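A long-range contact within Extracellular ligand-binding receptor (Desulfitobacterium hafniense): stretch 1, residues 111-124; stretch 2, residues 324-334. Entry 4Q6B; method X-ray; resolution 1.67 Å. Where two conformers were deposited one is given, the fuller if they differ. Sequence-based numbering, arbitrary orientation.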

# COMPACT_ATOMS: atom_id res chain seq x y z
N LEU A 111 12.23 -0.86 -1.77
CA LEU A 111 11.85 -1.34 -3.09
C LEU A 111 12.51 -0.48 -4.16
O LEU A 111 12.94 -0.99 -5.22
CB LEU A 111 10.33 -1.38 -3.24
CG LEU A 111 9.86 -1.84 -4.62
CD1 LEU A 111 10.27 -3.29 -4.83
CD2 LEU A 111 8.32 -1.66 -4.72
N THR A 112 12.63 0.83 -3.89
CA THR A 112 13.11 1.74 -4.94
C THR A 112 14.53 2.22 -4.66
O THR A 112 14.99 3.22 -5.22
CB THR A 112 12.14 2.94 -5.11
OG1 THR A 112 11.90 3.52 -3.83
CG2 THR A 112 10.82 2.47 -5.66
N ASP A 113 15.23 1.44 -3.82
CA ASP A 113 16.58 1.76 -3.41
C ASP A 113 17.58 0.77 -3.98
O ASP A 113 18.65 0.57 -3.40
CB ASP A 113 16.70 1.74 -1.87
CG ASP A 113 16.13 2.98 -1.21
OD1 ASP A 113 15.76 3.96 -1.91
OD2 ASP A 113 16.06 2.96 0.04
N HIS A 114 17.27 0.12 -5.11
CA HIS A 114 18.21 -0.85 -5.68
C HIS A 114 18.64 -0.50 -7.11
O HIS A 114 19.22 -1.34 -7.81
CB HIS A 114 17.53 -2.24 -5.72
CG HIS A 114 17.41 -2.88 -4.38
ND1 HIS A 114 18.43 -3.61 -3.82
CD2 HIS A 114 16.39 -2.91 -3.49
CE1 HIS A 114 18.06 -4.04 -2.63
NE2 HIS A 114 16.83 -3.63 -2.40
N GLY A 115 18.31 0.73 -7.55
CA GLY A 115 18.67 1.14 -8.90
C GLY A 115 17.84 0.48 -10.00
O GLY A 115 18.22 0.57 -11.19
N TYR A 116 16.71 -0.14 -9.66
CA TYR A 116 15.92 -0.75 -10.72
C TYR A 116 15.29 0.33 -11.60
O TYR A 116 14.96 1.43 -11.11
CB TYR A 116 14.74 -1.50 -10.10
CG TYR A 116 15.04 -2.62 -9.14
CD1 TYR A 116 16.13 -3.45 -9.32
CD2 TYR A 116 14.19 -2.85 -8.06
CE1 TYR A 116 16.38 -4.54 -8.40
CE2 TYR A 116 14.42 -3.88 -7.16
CZ TYR A 116 15.49 -4.73 -7.35
OH TYR A 116 15.65 -5.78 -6.42
N ILE A 117 15.05 -0.02 -12.86
CA ILE A 117 14.47 0.90 -13.83
C ILE A 117 13.04 0.49 -14.23
O ILE A 117 12.30 1.31 -14.77
CB ILE A 117 15.28 0.86 -15.13
CG1 ILE A 117 16.67 1.44 -14.95
CG2 ILE A 117 14.61 1.65 -16.22
CD1 ILE A 117 17.51 1.17 -16.21
N HIS A 118 12.67 -0.78 -14.04
CA HIS A 118 11.39 -1.29 -14.55
C HIS A 118 10.37 -1.52 -13.44
O HIS A 118 9.36 -2.21 -13.61
CB HIS A 118 11.64 -2.59 -15.31
CG HIS A 118 12.53 -2.40 -16.50
ND1 HIS A 118 12.07 -1.88 -17.69
CD2 HIS A 118 13.87 -2.62 -16.67
CE1 HIS A 118 13.08 -1.79 -18.54
NE2 HIS A 118 14.17 -2.24 -17.95
N VAL A 119 10.68 -0.98 -12.29
CA VAL A 119 9.96 -1.39 -11.07
C VAL A 119 9.25 -0.18 -10.47
O VAL A 119 9.86 0.87 -10.25
CB VAL A 119 10.98 -1.98 -10.06
CG1 VAL A 119 10.34 -2.27 -8.71
CG2 VAL A 119 11.64 -3.24 -10.62
N PHE A 120 7.96 -0.34 -10.17
CA PHE A 120 7.10 0.80 -9.77
C PHE A 120 6.17 0.40 -8.66
O PHE A 120 5.96 -0.77 -8.45
CB PHE A 120 6.25 1.26 -10.96
CG PHE A 120 7.04 1.77 -12.15
CD1 PHE A 120 7.25 3.13 -12.30
CD2 PHE A 120 7.61 0.89 -13.08
CE1 PHE A 120 7.99 3.62 -13.37
CE2 PHE A 120 8.32 1.37 -14.17
CZ PHE A 120 8.51 2.75 -14.32
N ARG A 121 5.60 1.37 -7.95
CA ARG A 121 4.41 1.07 -7.14
C ARG A 121 3.48 2.21 -7.33
O ARG A 121 3.94 3.30 -7.62
CB ARG A 121 4.75 0.95 -5.66
CG ARG A 121 5.61 2.08 -5.14
CD ARG A 121 5.66 2.03 -3.59
NE ARG A 121 6.96 2.58 -3.19
CZ ARG A 121 7.82 1.95 -2.41
NH1 ARG A 121 9.02 2.49 -2.17
NH2 ARG A 121 7.51 0.77 -1.88
N ASN A 122 2.17 1.98 -7.22
CA ASN A 122 1.20 3.08 -7.46
C ASN A 122 0.53 3.50 -6.16
O ASN A 122 -0.58 4.03 -6.16
CB ASN A 122 0.16 2.74 -8.56
CG ASN A 122 -0.79 1.64 -8.14
OD1 ASN A 122 -0.44 0.84 -7.26
ND2 ASN A 122 -1.98 1.60 -8.72
N ILE A 123 1.23 3.32 -5.05
CA ILE A 123 0.71 3.70 -3.73
C ILE A 123 1.85 4.41 -3.01
O ILE A 123 3.03 4.24 -3.38
CB ILE A 123 0.25 2.45 -2.96
CG1 ILE A 123 1.41 1.43 -2.83
CG2 ILE A 123 -0.94 1.77 -3.68
CD1 ILE A 123 1.23 0.54 -1.71
N PRO A 124 1.54 5.17 -1.95
CA PRO A 124 2.61 5.84 -1.19
C PRO A 124 3.45 4.83 -0.42
O PRO A 124 2.94 3.80 0.05
CB PRO A 124 1.86 6.72 -0.17
CG PRO A 124 0.43 6.18 -0.16
CD PRO A 124 0.18 5.53 -1.49
N VAL A 324 -8.52 6.74 -9.70
CA VAL A 324 -9.56 6.75 -8.67
C VAL A 324 -8.99 7.04 -7.30
O VAL A 324 -9.70 7.50 -6.41
CB VAL A 324 -10.33 5.41 -8.65
CG1 VAL A 324 -10.79 5.05 -10.07
CG2 VAL A 324 -9.50 4.27 -8.02
N MSE A 325 -7.69 6.79 -7.15
CA MSE A 325 -7.03 7.04 -5.85
C MSE A 325 -6.67 8.52 -5.68
O MSE A 325 -6.36 8.96 -4.57
CB MSE A 325 -5.77 6.21 -5.78
CG MSE A 325 -6.06 4.75 -5.63
SE MSE A 325 -4.35 3.77 -5.65
CE MSE A 325 -3.40 4.79 -4.24
N GLY A 326 -6.67 9.27 -6.78
CA GLY A 326 -6.10 10.62 -6.78
C GLY A 326 -5.07 10.79 -7.91
O GLY A 326 -5.07 10.05 -8.91
N MSE A 327 -4.16 11.75 -7.75
CA MSE A 327 -3.20 11.95 -8.80
C MSE A 327 -1.94 11.14 -8.60
O MSE A 327 -1.32 11.19 -7.53
CB MSE A 327 -2.86 13.43 -8.99
CG MSE A 327 -1.93 13.61 -10.16
SE MSE A 327 -0.09 13.72 -9.56
CE MSE A 327 -0.06 15.65 -9.48
N HIS A 328 -1.60 10.37 -9.64
CA HIS A 328 -0.42 9.50 -9.64
C HIS A 328 0.71 10.19 -10.40
O HIS A 328 0.46 10.91 -11.35
CB HIS A 328 -0.75 8.19 -10.37
CG HIS A 328 -1.68 7.28 -9.61
ND1 HIS A 328 -1.25 6.38 -8.65
CD2 HIS A 328 -3.03 7.11 -9.70
CE1 HIS A 328 -2.29 5.71 -8.18
NE2 HIS A 328 -3.38 6.13 -8.80
N ARG A 329 1.95 9.96 -9.99
CA ARG A 329 3.07 10.41 -10.81
C ARG A 329 4.30 9.62 -10.41
O ARG A 329 4.65 9.59 -9.23
CB ARG A 329 3.32 11.89 -10.61
CG ARG A 329 4.43 12.39 -11.50
CD ARG A 329 4.65 13.86 -11.28
NE ARG A 329 5.51 14.32 -12.38
CZ ARG A 329 5.63 15.60 -12.76
NH1 ARG A 329 6.45 15.92 -13.77
NH2 ARG A 329 4.94 16.55 -12.14
N PHE A 330 4.95 9.00 -11.38
CA PHE A 330 6.13 8.17 -11.07
C PHE A 330 7.39 8.98 -11.18
O PHE A 330 7.54 9.77 -12.12
CB PHE A 330 6.22 6.99 -12.02
CG PHE A 330 5.10 6.07 -11.90
CD1 PHE A 330 4.87 5.41 -10.71
CD2 PHE A 330 4.30 5.80 -13.00
CE1 PHE A 330 3.83 4.53 -10.60
CE2 PHE A 330 3.27 4.88 -12.88
CZ PHE A 330 3.05 4.25 -11.66
N ASP A 331 8.30 8.82 -10.22
CA ASP A 331 9.59 9.47 -10.33
C ASP A 331 10.65 8.55 -10.98
O ASP A 331 10.32 7.45 -11.47
CB ASP A 331 10.06 10.09 -9.00
CG ASP A 331 10.49 9.06 -7.94
OD1 ASP A 331 10.59 7.86 -8.23
OD2 ASP A 331 10.77 9.47 -6.79
N GLY A 332 11.90 9.02 -11.00
CA GLY A 332 12.96 8.32 -11.68
C GLY A 332 13.30 6.97 -11.04
O GLY A 332 13.94 6.11 -11.67
N ARG A 333 12.87 6.79 -9.80
CA ARG A 333 13.17 5.56 -9.09
C ARG A 333 11.98 4.62 -9.05
O ARG A 333 12.11 3.49 -8.59
CB ARG A 333 13.65 5.89 -7.68
CG ARG A 333 14.70 6.97 -7.70
CD ARG A 333 15.33 7.10 -6.34
NE ARG A 333 14.36 6.70 -5.32
CZ ARG A 333 14.69 6.09 -4.19
NH1 ARG A 333 15.97 5.83 -3.92
NH2 ARG A 333 13.75 5.74 -3.33
N GLY A 334 10.83 5.08 -9.55
CA GLY A 334 9.66 4.25 -9.55
C GLY A 334 8.71 4.46 -8.39
O GLY A 334 7.66 3.82 -8.39
O HOH W 1 14.48 2.10 -8.40

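This is a mixed contact between two stretches whose touching residues are at least 202 apart in sequence: a salt bridge at its exposed side, a backbone junction at a glycine in its middle, and beyond these a buried aromatic pair and, apart from it, a small apolar contact.

On the exposed side, Arg-333 reaches across to Asp-113. Its NH1 donates to Asp-113 OD1 at 2.8 Å, forming a salt bridge, and NH2 adds a weak hydrogen bond to the same OD1 atom at 3.0 Å. The carboxylate oxygen lies at the edge of the guanidinium, near its plane, where the N-H groups point. The carbonyl of Thr-112 instead sits over one face of the guanidinium; although Thr-112 O is only 3.1 Å from Arg-333 NH1, the angle is too poor for a hydrogen bond. A long, flexible side chain suits this place, because the CA-to-CB bond of Arg-333 points sideways and only its end comes nearer.

Behind the arginine side chain, the main chain takes over. Residues Asp-331 to Gly-334 form a type I turn, closed by Gly-334 N donating to Asp-331 O at 3.1 Å and braced by Arg-333 N donating to Asp-331 OD1 at 3.0 Å. The turn delivers Gly-334 to strand 119-121, where Arg-121 N donates to Gly-334 O at 3.2 Å. Two CA-H...O contacts accompany this bond: Gly-334 CA to Val-119 O at 3.5 Å, and Phe-120 CA to Gly-334 O at 3.4 Å. Such an approach needs glycine. A CB here would point toward the strand and lie 2.0 Å from Val-119 O, and the backbone angles, with positive phi, would also jam it against the preceding carbonyl. Nearby, water 1 bridges the stretches, its oxygen 2.8 Å from Tyr-116 O and 2.8 Å from Arg-333 O.

Deeper in, Phe-120 presents its edge to the face of Phe-330, with centroids 4.9 Å apart and planes at 65°. This arrangement sets the slightly positive ring hydrogens of one phenyl group against the pi cloud of the other, and both flat side chains fill buried space without polar groups to satisfy. Phe-330 also turns its own edge to Arg-121 O, which lies 3.2 Å from CE1 of Phe-330 and has no hydrogen-bonding partner in the model.

The edge of the His-328 ring meets Asn-122 O, with CE1 of His-328 3.1 Å from that oxygen. Because CE1 lies between the two ring nitrogens, its hydrogen is polarised and suits a carbonyl oxygen near the ring plane. At the far end, selenomethionine Met-325 makes a separate apolar contact, its CE 3.9 Å from Ile-123 CG2.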